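Local coordinates for 3-oxoacyl-(Acyl-carrier protein) synthase (Burkholderia xenovorans, PDB 4EFI) that probably acts as a KAS III-type condensing enzyme of the thiolase superfamily, with 3-oxoacyl-[acyl-carrier-protein] synthase activity, at residues R203-P208 with L231-G236. Numbering follows the deposited sequence.
Sequences RNLIVP and LFMDGG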
loop_
_atom_site.group_PDB
_atom_site.type_symbol
_atom_site.label_atom_id
_atom_site.label_comp_id
_atom_site.label_asym_id
_atom_site.label_seq_id
_atom_site.Cartn_x
_atom_site.Cartn_y
_atom_site.Cartn_z
ATOM N N ARG A 203 2.821 -11.395 16.218
ATOM C CA ARG A 203 2.159 -12.701 16.195
ATOM C C ARG A 203 0.705 -12.651 15.711
ATOM O O ARG A 203 0.084 -13.695 15.546
ATOM C CB ARG A 203 2.218 -13.355 17.583
ATOM C CG ARG A 203 1.292 -12.715 18.590
ATOM C CD ARG A 203 1.547 -13.216 20.019
ATOM N NE ARG A 203 1.400 -14.664 20.174
ATOM C CZ ARG A 203 0.279 -15.282 20.533
ATOM N NH1 ARG A 203 -0.829 -14.596 20.768
ATOM N NH2 ARG A 203 0.263 -16.601 20.662
ATOM N N ASN A 204 0.166 -11.455 15.470
ATOM C CA ASN A 204 -1.223 -11.326 15.027
ATOM C C ASN A 204 -1.382 -11.184 13.510
ATOM O O ASN A 204 -2.492 -11.255 12.991
ATOM C CB ASN A 204 -1.901 -10.162 15.754
ATOM C CG ASN A 204 -1.988 -10.407 17.225
ATOM O OD1 ASN A 204 -2.116 -11.551 17.659
ATOM N ND2 ASN A 204 -1.900 -9.345 18.020
ATOM N N LEU A 205 -0.273 -11.007 12.810
ATOM C CA LEU A 205 -0.289 -10.886 11.353
ATOM C C LEU A 205 1.101 -11.293 10.902
ATOM O O LEU A 205 2.077 -10.526 11.004
ATOM C CB LEU A 205 -0.627 -9.452 10.925
ATOM C CG LEU A 205 -1.593 -9.315 9.749
ATOM C CD1 LEU A 205 -1.986 -7.844 9.508
ATOM C CD2 LEU A 205 -0.984 -9.948 8.508
ATOM N N ILE A 206 1.204 -12.541 10.435
ATOM C CA ILE A 206 2.492 -13.194 10.322
ATOM C C ILE A 206 2.420 -14.362 9.334
ATOM O O ILE A 206 1.393 -15.008 9.218
ATOM C CB ILE A 206 2.985 -13.676 11.734
ATOM C CG1 ILE A 206 4.384 -14.297 11.657
ATOM C CG2 ILE A 206 2.011 -14.645 12.357
ATOM C CD1 ILE A 206 5.086 -14.326 13.006
ATOM N N VAL A 207 3.534 -14.592 8.635
ATOM C CA VAL A 207 3.741 -15.860 7.921
ATOM C C VAL A 207 4.712 -16.691 8.796
ATOM O O VAL A 207 5.892 -16.357 8.909
ATOM C CB VAL A 207 4.323 -15.625 6.514
ATOM C CG1 VAL A 207 4.638 -16.938 5.836
ATOM C CG2 VAL A 207 3.340 -14.828 5.674
ATOM N N PRO A 208 4.226 -17.726 9.471
ATOM C CA PRO A 208 5.076 -18.400 10.462
ATOM C C PRO A 208 6.374 -18.985 9.905
ATOM O O PRO A 208 7.425 -18.853 10.559
ATOM C CB PRO A 208 4.158 -19.494 11.006
ATOM C CG PRO A 208 2.799 -18.855 10.939
ATOM C CD PRO A 208 2.822 -18.165 9.594
ATOM N N LEU A 231 -0.085 -17.000 5.156
ATOM C CA LEU A 231 -0.424 -15.863 5.974
ATOM C C LEU A 231 -1.442 -16.226 7.034
ATOM O O LEU A 231 -2.479 -16.814 6.742
ATOM C CB LEU A 231 -0.989 -14.759 5.075
ATOM C CG LEU A 231 -1.404 -13.467 5.762
ATOM C CD1 LEU A 231 -0.208 -12.765 6.341
ATOM C CD2 LEU A 231 -2.139 -12.549 4.763
ATOM N N PHE A 232 -1.115 -15.838 8.266
ATOM C CA PHE A 232 -2.012 -15.925 9.412
ATOM C C PHE A 232 -2.432 -14.529 9.852
ATOM O O PHE A 232 -1.614 -13.638 9.973
ATOM C CB PHE A 232 -1.314 -16.635 10.583
ATOM C CG PHE A 232 -2.105 -16.592 11.860
ATOM C CD1 PHE A 232 -3.087 -17.542 12.108
ATOM C CD2 PHE A 232 -1.896 -15.586 12.796
ATOM C CE1 PHE A 232 -3.826 -17.505 13.247
ATOM C CE2 PHE A 232 -2.643 -15.545 13.950
ATOM C CZ PHE A 232 -3.609 -16.507 14.179
ATOM N N MET A 233 -3.723 -14.362 10.088
ATOM C CA MET A 233 -4.254 -13.121 10.629
ATOM C C MET A 233 -5.199 -13.399 11.773
ATOM O O MET A 233 -6.145 -14.184 11.630
ATOM C CB MET A 233 -5.039 -12.357 9.563
ATOM C CG MET A 233 -4.293 -12.142 8.301
ATOM S SD MET A 233 -5.284 -11.221 7.087
ATOM C CE MET A 233 -5.451 -9.631 7.901
ATOM N N ASP A 234 -4.968 -12.751 12.908
ATOM C CA ASP A 234 -5.915 -12.782 14.019
ATOM C C ASP A 234 -6.847 -11.590 13.846
ATOM O O ASP A 234 -6.524 -10.472 14.245
ATOM C CB ASP A 234 -5.181 -12.705 15.374
ATOM C CG ASP A 234 -6.103 -12.914 16.561
ATOM O OD1 ASP A 234 -7.253 -12.453 16.497
ATOM O OD2 ASP A 234 -5.669 -13.543 17.553
ATOM N N GLY A 235 -8.017 -11.834 13.264
ATOM C CA GLY A 235 -8.899 -10.744 12.867
ATOM C C GLY A 235 -9.380 -9.871 14.009
ATOM O O GLY A 235 -9.463 -8.656 13.870
ATOM N N GLY A 236 -9.696 -10.500 15.133
ATOM C CA GLY A 236 -10.175 -9.780 16.299
ATOM C C GLY A 236 -9.117 -8.858 16.870
ATOM O O GLY A 236 -9.399 -7.704 17.222
#
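Leu205 and Ile206 pair with Met233 and Phe232 in a two-stranded antiparallel ribbon at the surface, a worked example of how a short ladder can close a long loop with few bonds. Ile206 and Phe232 form the hydrogen-bonded pair: Phe232 N reaches Ile206 O at 2.8 Å, and Ile206 N returns to Phe232 O at 3.1 Å. Beyond the non-hydrogen-bonded pair of Leu205 and Met233, Asp234 N gives an almost straight bond (174°) to Asn204 O, although the donor is tilted 25° from that carbonyl plane.

The two faces differ. On one, Leu205 CD2 lies against both Leu231 and Met233, 3.6 Å from Leu231 CD1 and 4.0 Å from Met233 CG; the Leu205 and Met233 side chains run side by side. On the other, the Phe232 and Ile206 side chains cross obliquely, with Phe232 CD2 4.0 Å from Ile206 CG2, while CE2 of the ring approaches Arg203 O.

Asn204 and Asp234 lie side by side, and Arg222 joins them, hydrogen-bonded to Asn204 OD1 and salt-bridged to Asp234 OD2, while Asn204 ND2 bonds to Tyr334 OH. Asp234 N-caps helix 235-257 through OD1 and Glu237 N. Strand 232-233 runs through Asp234 into that helix, whose Ile238 packs against Leu205 and Met233; the ribbon is a separate small sheet, not part of either larger one.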